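Local coordinates for peroxisomal fatty acid beta-oxidation multifunctional protein MFP2 (Arabidopsis thaliana, PDB 2WTB) that carries out successive steps of peroxisomal fatty acid beta-oxidation, hydrating long-chain enoyl-CoA and oxidising 3-hydroxyacyl-CoA esters, and takes part in benzoic acid biosynthesis, at residues L160-A163 with L164-L168; L224-A227 with R228-L231; L249-L252 with D253-V257; K171-K174 with A175-H179. All coordinates share one frame; numbering follows the deposited sequence.

Contact 1 (L160-A163 with L164-L168); sequences LTKA and LEMIL
K162 and E165, three residues apart, form a salt bridge in which K162 NZ lies 2.9 Å from E165 OE1. The ammonium comes from above the carboxylate plane, 46° out of it, and OE2 of the same E165 is 3.3 Å from K162 NZ, the longer of the two approaches. K162 NZ has a second, long and weak ion pair with E177. With CG anti to the backbone N (chi1 -171°) and a bend at chi2, the lysine chain turns along the helix, bringing its CD within 3.3 Å of E165 OE1. An alanine at K162 would remove the ammonium and its chain, so E165 would probably lose its local charge partner and be more easily turned about its torsions. Four i to i+4 backbone bonds show this to be regular alpha-helix, the 160-169 helix of the crotonase-type domain; the straightest, M166 N to K162 O, is 2.8 Å long with an N-H...O angle of 174°. M166 also sets its CG 4.2 Å from K162 CE. On the buried side L160 CD1 meets L164 CG at 4.0 Å, the two leucines crossing at a slant. Helices 247-260 and 224-241 cover these leucines, while A163 packs on helix 150-158.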
loop_
_atom_site.group_PDB
_atom_site.type_symbol
_atom_site.label_atom_id
_atom_site.label_comp_id
_atom_site.label_asym_id
_atom_site.label_seq_id
_atom_site.Cartn_x
_atom_site.Cartn_y
_atom_site.Cartn_z
ATOM N N LEU A 160 -14.676 4.537 23.632
ATOM C CA LEU A 160 -13.923 5.591 22.962
ATOM C C LEU A 160 -12.495 5.160 22.639
ATOM O O LEU A 160 -11.976 5.457 21.564
ATOM C CB LEU A 160 -13.901 6.860 23.815
ATOM C CG LEU A 160 -13.247 8.070 23.146
ATOM C CD1 LEU A 160 -13.944 8.386 21.829
ATOM C CD2 LEU A 160 -13.249 9.281 24.070
ATOM N N THR A 161 -11.863 4.460 23.576
ATOM C CA THR A 161 -10.477 4.033 23.410
ATOM C C THR A 161 -10.309 3.091 22.220
ATOM O O THR A 161 -9.386 3.245 21.418
ATOM C CB THR A 161 -9.946 3.349 24.683
ATOM O OG1 THR A 161 -10.059 4.249 25.793
ATOM C CG2 THR A 161 -8.491 2.951 24.506
ATOM N N LYS A 162 -11.206 2.115 22.110
ATOM C CA LYS A 162 -11.143 1.151 21.018
ATOM C C LYS A 162 -11.568 1.788 19.703
ATOM O O LYS A 162 -10.936 1.577 18.668
ATOM C CB LYS A 162 -12.022 -0.062 21.314
ATOM C CG LYS A 162 -11.839 -1.194 20.324
ATOM C CD LYS A 162 -10.376 -1.588 20.230
ATOM C CE LYS A 162 -10.179 -2.808 19.345
ATOM N NZ LYS A 162 -8.737 -3.182 19.241
ATOM N N ALA A 163 -12.646 2.565 19.750
ATOM C CA ALA A 163 -13.140 3.252 18.565
ATOM C C ALA A 163 -12.035 4.108 17.960
ATOM O O ALA A 163 -11.824 4.102 16.746
ATOM C CB ALA A 163 -14.344 4.110 18.914
ATOM N N LEU A 164 -11.330 4.836 18.820
ATOM C CA LEU A 164 -10.238 5.693 18.386
ATOM C C LEU A 164 -9.137 4.878 17.729
ATOM O O LEU A 164 -8.557 5.299 16.730
ATOM C CB LEU A 164 -9.670 6.497 19.560
ATOM C CG LEU A 164 -10.470 7.734 19.964
ATOM C CD1 LEU A 164 -9.711 8.546 20.997
ATOM C CD2 LEU A 164 -10.778 8.582 18.744
ATOM N N GLU A 165 -8.849 3.711 18.295
ATOM C CA GLU A 165 -7.828 2.841 17.730
ATOM C C GLU A 165 -8.247 2.378 16.342
ATOM O O GLU A 165 -7.500 2.528 15.379
ATOM C CB GLU A 165 -7.580 1.631 18.629
ATOM C CG GLU A 165 -6.560 0.654 18.065
ATOM C CD GLU A 165 -6.614 -0.702 18.741
ATOM O OE1 GLU A 165 -7.235 -0.804 19.820
ATOM O OE2 GLU A 165 -6.037 -1.666 18.193
ATOM N N MET A 166 -9.454 1.828 16.248
ATOM C CA MET A 166 -9.965 1.300 14.988
ATOM C C MET A 166 -10.016 2.363 13.893
ATOM O O MET A 166 -9.545 2.136 12.777
ATOM C CB MET A 166 -11.354 0.690 15.184
ATOM C CG MET A 166 -11.378 -0.539 16.074
ATOM S SD MET A 166 -13.045 -1.185 16.303
ATOM C CE MET A 166 -13.472 -1.627 14.622
ATOM N N ILE A 167 -10.586 3.520 14.215
ATOM C CA ILE A 167 -10.749 4.581 13.229
ATOM C C ILE A 167 -9.414 5.189 12.799
ATOM O O ILE A 167 -9.202 5.473 11.622
ATOM C CB ILE A 167 -11.671 5.694 13.748
ATOM C CG1 ILE A 167 -13.078 5.148 13.976
ATOM C CG2 ILE A 167 -11.706 6.857 12.769
ATOM C CD1 ILE A 167 -14.101 6.221 14.277
ATOM N N LEU A 168 -8.514 5.384 13.754
ATOM C CA LEU A 168 -7.219 5.982 13.450
ATOM C C LEU A 168 -6.293 4.998 12.745
ATOM O O LEU A 168 -5.663 5.336 11.744
ATOM C CB LEU A 168 -6.556 6.528 14.719
ATOM C CG LEU A 168 -7.216 7.762 15.333
ATOM C CD1 LEU A 168 -6.406 8.272 16.517
ATOM C CD2 LEU A 168 -7.387 8.850 14.286
#

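Contact 2 (L224-A227 with R228-L231); sequences LGEA and REIL
Opening helix 224-241, the first two turns, L224 to L231, bring the side chains of L224 and R228 together on one flank, with a run of i to i+4 backbone bonds as evidence of the helix. The first of these, R228 N to L224 O, is weak at 3.3 Å, whereas L231 N to A227 O is 2.8 Å with an N-H...O angle of 156°, so the bonding is tighter toward the later end of these turns. R228 CG stands anti to its carbonyl carbon (chi1 -82°), which runs the extended chain side by side with L224, pointing the same way, and brings the guanidinium beside its methyl. The like charges of exposed E226 and E229 are not in contact, E226 OE2 lying 5.6 Å from E229 OE1. On the inward side A227 and I230 rest on L160 of helix 160-169, and L231 packs against helix 247-260; R228 NE has a long, weak ion pair with E256. I230 brings its CG1 to 3.5 Å from E226 O. The leucine methyl meets the guanidinium obliquely, L224 CD2 to R228 NH1 measuring 3.1 Å, a spacing so tight that the exact placing of these two ends is doubtful.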
loop_
_atom_site.group_PDB
_atom_site.type_symbol
_atom_site.label_atom_id
_atom_site.label_comp_id
_atom_site.label_asym_id
_atom_site.label_seq_id
_atom_site.Cartn_x
_atom_site.Cartn_y
_atom_site.Cartn_z
ATOM N N LEU A 224 -17.641 13.062 30.712
ATOM C CA LEU A 224 -17.396 14.190 29.816
ATOM C C LEU A 224 -15.961 14.708 29.896
ATOM O O LEU A 224 -15.318 14.929 28.870
ATOM C CB LEU A 224 -18.390 15.320 30.108
ATOM C CG LEU A 224 -18.492 16.483 29.116
ATOM C CD1 LEU A 224 -19.796 17.246 29.318
ATOM C CD2 LEU A 224 -17.298 17.421 29.230
ATOM N N GLY A 225 -15.467 14.897 31.115
ATOM C CA GLY A 225 -14.139 15.445 31.330
ATOM C C GLY A 225 -13.013 14.557 30.836
ATOM O O GLY A 225 -12.072 15.032 30.198
ATOM N N GLU A 226 -13.105 13.265 31.134
ATOM C CA GLU A 226 -12.071 12.311 30.745
ATOM C C GLU A 226 -12.078 12.051 29.241
ATOM O O GLU A 226 -11.028 11.833 28.637
ATOM C CB GLU A 226 -12.244 10.996 31.501
ATOM C CG GLU A 226 -11.225 9.936 31.126
ATOM C CD GLU A 226 -11.473 8.620 31.829
ATOM O OE1 GLU A 226 -12.518 8.491 32.501
ATOM O OE2 GLU A 226 -10.623 7.713 31.707
ATOM N N ALA A 227 -13.265 12.065 28.643
ATOM C CA ALA A 227 -13.382 11.893 27.203
ATOM C C ALA A 227 -12.589 12.980 26.491
ATOM O O ALA A 227 -11.938 12.723 25.478
ATOM C CB ALA A 227 -14.839 11.926 26.775
ATOM N N ARG A 228 -12.640 14.197 27.030
ATOM C CA ARG A 228 -11.874 15.308 26.475
ATOM C C ARG A 228 -10.377 15.071 26.628
ATOM O O ARG A 228 -9.584 15.477 25.779
ATOM C CB ARG A 228 -12.265 16.631 27.137
ATOM C CG ARG A 228 -13.525 17.261 26.570
ATOM C CD ARG A 228 -13.543 18.758 26.823
ATOM N NE ARG A 228 -14.609 19.429 26.086
ATOM C CZ ARG A 228 -15.699 19.941 26.649
ATOM N NH1 ARG A 228 -15.866 19.866 27.962
ATOM N NH2 ARG A 228 -16.617 20.534 25.899
ATOM N N GLU A 229 -9.997 14.414 27.719
ATOM C CA GLU A 229 -8.603 14.078 27.968
ATOM C C GLU A 229 -8.115 13.057 26.943
ATOM O O GLU A 229 -6.988 13.136 26.453
ATOM C CB GLU A 229 -8.443 13.526 29.385
ATOM C CG GLU A 229 -7.006 13.441 29.869
ATOM C CD GLU A 229 -6.913 13.053 31.332
ATOM O OE1 GLU A 229 -7.943 12.636 31.902
ATOM O OE2 GLU A 229 -5.812 13.167 31.911
ATOM N N ILE A 230 -8.981 12.102 26.621
ATOM C CA ILE A 230 -8.664 11.064 25.651
ATOM C C ILE A 230 -8.619 11.633 24.236
ATOM O O ILE A 230 -7.746 11.281 23.442
ATOM C CB ILE A 230 -9.689 9.915 25.716
ATOM C CG1 ILE A 230 -9.517 9.130 27.018
ATOM C CG2 ILE A 230 -9.533 8.994 24.526
ATOM C CD1 ILE A 230 -10.651 8.183 27.313
ATOM N N LEU A 231 -9.563 12.519 23.931
ATOM C CA LEU A 231 -9.634 13.151 22.618
ATOM C C LEU A 231 -8.471 14.114 22.394
ATOM O O LEU A 231 -7.858 14.129 21.327
ATOM C CB LEU A 231 -10.971 13.879 22.447
ATOM C CG LEU A 231 -12.180 12.987 22.151
ATOM C CD1 LEU A 231 -13.482 13.686 22.511
ATOM C CD2 LEU A 231 -12.180 12.555 20.692
#

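Contact 3 (L249-L252 with D253-V257); sequences LMCL and DAIEV
The backbone from L249 to V257 is alpha-helical: E256 N donates to L252 O at 3.0 Å with an N-H...O angle of 162°, D253 N donates to L249 O, and I255 N to C251 O is the longest of the three bonds. D253 folds back over the preceding turn, its CG anti to the carbonyl carbon (chi1 -74°), so that D253 CB comes within 3.4 Å of M250 O and the carboxylate lies near L249 O. That carbonyl is an acceptor like the carboxylate and offers it no hydrogen; the carboxylate is instead paired by D253 OD1 in a salt bridge with K235 of helix 224-241. Putting a leucine in place of D253 would probably leave the ammonium of K235 without this charge partner and set an apolar group against the L249 carbonyl. On the other side of the helix I255 points back toward the earlier turn, its CG1 3.2 Å from C251 O. Its terminal methyl CD1 is flanked loosely by two neighbours, at 4.4 Å from L252 CD2 and 4.5 Å from C251 SG. C251 lies some 7 Å, side chain to side chain, from E139, the predicted proton acceptor, consistent with this face lying close to the active-site region. Within the fold, helix 247-260 is wedged among others: C251, L252 and I255 pack on helix 160-169, L249, L252 and E256 on helix 224-241, and M250, D253, A254 and V257 on helix 263-277.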
loop_
_atom_site.group_PDB
_atom_site.type_symbol
_atom_site.label_atom_id
_atom_site.label_comp_id
_atom_site.label_asym_id
_atom_site.label_seq_id
_atom_site.Cartn_x
_atom_site.Cartn_y
_atom_site.Cartn_z
ATOM N N LEU A 249 -7.520 14.619 12.257
ATOM C CA LEU A 249 -7.931 15.608 13.246
ATOM C C LEU A 249 -9.349 16.081 12.964
ATOM O O LEU A 249 -10.131 16.314 13.885
ATOM C CB LEU A 249 -6.973 16.799 13.244
ATOM C CG LEU A 249 -5.490 16.459 13.371
ATOM C CD1 LEU A 249 -4.645 17.706 13.175
ATOM C CD2 LEU A 249 -5.198 15.803 14.713
ATOM N N MET A 250 -9.673 16.224 11.683
ATOM C CA MET A 250 -11.013 16.620 11.274
ATOM C C MET A 250 -12.027 15.555 11.675
ATOM O O MET A 250 -13.189 15.858 11.943
ATOM C CB MET A 250 -11.070 16.851 9.764
ATOM C CG MET A 250 -10.167 17.969 9.267
ATOM S SD MET A 250 -10.232 18.164 7.473
ATOM C CE MET A 250 -9.177 19.595 7.249
ATOM N N CYS A 251 -11.573 14.307 11.718
ATOM C CA CYS A 251 -12.429 13.194 12.108
ATOM C C CYS A 251 -12.606 13.165 13.621
ATOM O O CYS A 251 -13.675 12.819 14.124
ATOM C CB CYS A 251 -11.842 11.866 11.622
ATOM S SG CYS A 251 -12.756 10.404 12.168
ATOM N N LEU A 252 -11.548 13.524 14.341
ATOM C CA LEU A 252 -11.603 13.577 15.795
ATOM C C LEU A 252 -12.556 14.675 16.251
ATOM O O LEU A 252 -13.206 14.553 17.289
ATOM C CB LEU A 252 -10.210 13.800 16.382
ATOM C CG LEU A 252 -9.242 12.624 16.242
ATOM C CD1 LEU A 252 -7.822 13.050 16.584
ATOM C CD2 LEU A 252 -9.686 11.458 17.112
ATOM N N ASP A 253 -12.635 15.743 15.466
ATOM C CA ASP A 253 -13.579 16.821 15.733
ATOM C C ASP A 253 -15.006 16.289 15.797
ATOM O O ASP A 253 -15.717 16.511 16.776
ATOM C CB ASP A 253 -13.483 17.902 14.655
ATOM C CG ASP A 253 -12.241 18.754 14.795
ATOM O OD1 ASP A 253 -11.629 18.737 15.883
ATOM O OD2 ASP A 253 -11.880 19.445 13.817
ATOM N N ALA A 254 -15.417 15.589 14.744
ATOM C CA ALA A 254 -16.763 15.038 14.672
ATOM C C ALA A 254 -17.056 14.140 15.866
ATOM O O ALA A 254 -18.191 14.074 16.342
ATOM C CB ALA A 254 -16.954 14.269 13.371
ATOM N N ILE A 255 -16.028 13.450 16.349
ATOM C CA ILE A 255 -16.188 12.534 17.473
ATOM C C ILE A 255 -16.445 13.304 18.765
ATOM O O ILE A 255 -17.356 12.972 19.525
ATOM C CB ILE A 255 -14.958 11.611 17.639
ATOM C CG1 ILE A 255 -14.743 10.774 16.375
ATOM C CG2 ILE A 255 -15.128 10.703 18.846
ATOM C CD1 ILE A 255 -13.637 9.744 16.495
ATOM N N GLU A 256 -15.646 14.340 19.000
ATOM C CA GLU A 256 -15.777 15.157 20.201
ATOM C C GLU A 256 -17.128 15.862 20.264
ATOM O O GLU A 256 -17.796 15.848 21.298
ATOM C CB GLU A 256 -14.643 16.182 20.278
ATOM C CG GLU A 256 -14.676 17.047 21.528
ATOM C CD GLU A 256 -13.400 17.839 21.716
ATOM O OE1 GLU A 256 -13.247 18.480 22.779
ATOM O OE2 GLU A 256 -12.549 17.818 20.802
ATOM N N VAL A 257 -17.525 16.476 19.154
ATOM C CA VAL A 257 -18.805 17.171 19.080
ATOM C C VAL A 257 -19.961 16.251 19.458
ATOM O O VAL A 257 -20.847 16.633 20.224
ATOM C CB VAL A 257 -19.052 17.749 17.675
ATOM C CG1 VAL A 257 -20.444 18.358 17.586
ATOM C CG2 VAL A 257 -17.989 18.779 17.338
#

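Contact 4 (K171-K174 with A175-H179); sequences KPVK and AEEGH
V173 lays its CG2 methyl across the side chain of E177, the two crossing at about a right angle. The methyl sits 3.6 Å from E177 CB and equally far from CG, and comes closer still to the carboxylate, with V173 CG2 only 3.3 Å from E177 OE1. This is van der Waals contact: the methyl packs on the aliphatic stem of E177 and also touches its carboxylate. E177 CG is anti to the backbone N (chi1 -179°) and the chain stays extended beyond it, which carries the stem back past the valine. The contact is a strand-to-helix junction: strand 173-174, an outermost strand of a three-stranded sheet of the crotonase-type domain, is hydrogen-bonded through V173 to L135 of the middle strand 134-136, and K174 holds the N-cap position of helix 175-181. The first helical bond runs from G178 N to K174 O, 2.9 Å long, with the donor in the carbonyl plane and an N-H...O angle of 156°. Beside the cap, E176 is bent at chi2 (81°), and this returns its OE1 to 4.0 Å from K174 CB.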
loop_
_atom_site.group_PDB
_atom_site.type_symbol
_atom_site.label_atom_id
_atom_site.label_comp_id
_atom_site.label_asym_id
_atom_site.label_seq_id
_atom_site.Cartn_x
_atom_site.Cartn_y
_atom_site.Cartn_z
ATOM N N LYS A 171 -7.473 -0.324 11.027
ATOM C CA LYS A 171 -7.447 -1.782 11.074
ATOM C C LYS A 171 -8.805 -2.370 11.440
ATOM O O LYS A 171 -9.488 -1.866 12.331
ATOM C CB LYS A 171 -6.386 -2.274 12.061
ATOM C CG LYS A 171 -4.954 -2.133 11.570
ATOM C CD LYS A 171 -3.981 -2.769 12.554
ATOM C CE LYS A 171 -2.532 -2.511 12.163
ATOM N NZ LYS A 171 -2.177 -3.139 10.859
ATOM N N PRO A 172 -9.200 -3.442 10.738
ATOM C CA PRO A 172 -10.448 -4.166 10.994
ATOM C C PRO A 172 -10.319 -5.065 12.217
ATOM O O PRO A 172 -9.213 -5.263 12.718
ATOM C CB PRO A 172 -10.617 -5.032 9.738
ATOM C CG PRO A 172 -9.618 -4.507 8.738
ATOM C CD PRO A 172 -8.500 -3.962 9.554
ATOM N N VAL A 173 -11.439 -5.603 12.685
ATOM C CA VAL A 173 -11.437 -6.524 13.816
ATOM C C VAL A 173 -12.338 -7.724 13.520
ATOM O O VAL A 173 -13.364 -7.588 12.853
ATOM C CB VAL A 173 -11.897 -5.829 15.114
ATOM C CG1 VAL A 173 -13.371 -5.463 15.035
ATOM C CG2 VAL A 173 -11.636 -6.718 16.313
ATOM N N LYS A 174 -11.949 -8.899 14.004
ATOM C CA LYS A 174 -12.726 -10.111 13.764
ATOM C C LYS A 174 -14.011 -10.123 14.586
ATOM O O LYS A 174 -14.119 -9.433 15.600
ATOM C CB LYS A 174 -11.893 -11.360 14.050
ATOM C CG LYS A 174 -10.724 -11.548 13.098
ATOM C CD LYS A 174 -11.186 -11.518 11.652
ATOM C CE LYS A 174 -10.014 -11.660 10.692
ATOM N NZ LYS A 174 -9.066 -10.517 10.802
ATOM N N ALA A 175 -14.984 -10.910 14.139
ATOM C CA ALA A 175 -16.286 -10.964 14.794
ATOM C C ALA A 175 -16.165 -11.347 16.267
ATOM O O ALA A 175 -16.830 -10.759 17.122
ATOM C CB ALA A 175 -17.212 -11.927 14.064
ATOM N N GLU A 176 -15.317 -12.330 16.554
ATOM C CA GLU A 176 -15.116 -12.801 17.921
ATOM C C GLU A 176 -14.762 -11.656 18.863
ATOM O O GLU A 176 -15.452 -11.421 19.855
ATOM C CB GLU A 176 -14.033 -13.882 17.976
ATOM C CG GLU A 176 -14.496 -15.266 17.537
ATOM C CD GLU A 176 -14.517 -15.436 16.028
ATOM O OE1 GLU A 176 -13.843 -14.652 15.325
ATOM O OE2 GLU A 176 -15.203 -16.361 15.545
ATOM N N GLU A 177 -13.682 -10.947 18.551
ATOM C CA GLU A 177 -13.273 -9.806 19.361
ATOM C C GLU A 177 -14.374 -8.754 19.381
ATOM O O GLU A 177 -14.604 -8.103 20.400
ATOM C CB GLU A 177 -11.968 -9.202 18.838
ATOM C CG GLU A 177 -11.469 -8.021 19.655
ATOM C CD GLU A 177 -10.119 -7.509 19.190
ATOM O OE1 GLU A 177 -9.488 -8.169 18.338
ATOM O OE2 GLU A 177 -9.688 -6.444 19.680
ATOM N N GLY A 178 -15.054 -8.595 18.250
ATOM C CA GLY A 178 -16.156 -7.654 18.151
ATOM C C GLY A 178 -17.283 -8.009 19.101
ATOM O O GLY A 178 -17.944 -7.130 19.654
ATOM N N HIS A 179 -17.501 -9.306 19.291
ATOM C CA HIS A 179 -18.541 -9.792 20.186
ATOM C C HIS A 179 -18.253 -9.401 21.633
ATOM O O HIS A 179 -19.145 -8.950 22.353
ATOM C CB HIS A 179 -18.671 -11.311 20.062
ATOM C CG HIS A 179 -19.688 -11.912 20.983
ATOM N ND1 HIS A 179 -21.020 -11.568 20.946
ATOM C CD2 HIS A 179 -19.567 -12.850 21.952
ATOM C CE1 HIS A 179 -21.678 -12.260 21.863
ATOM N NE2 HIS A 179 -20.819 -13.045 22.485
#

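In the fold
From the N terminus the order is contact 1, contact 4, contact 2, contact 3. Each joins consecutive segments, so none closes a loop longer than a helical turn or a strand-helix corner, and none nests within or crosses another. Helix 160-169 is the common neighbour: its leucines touch contact 2, with L164 CD1 3.6 Å from I230 CG2, and contact 3, with L164 CD2 3.5 Å from L252 CD2. Contacts 2 and 3 meet through L231 and E256. On another side M166 CE reaches V173 CG1 of contact 4 at 3.9 Å. Contact 4 stays apart from contacts 2 and 3, its nearest atoms about 16 and 12 Å away.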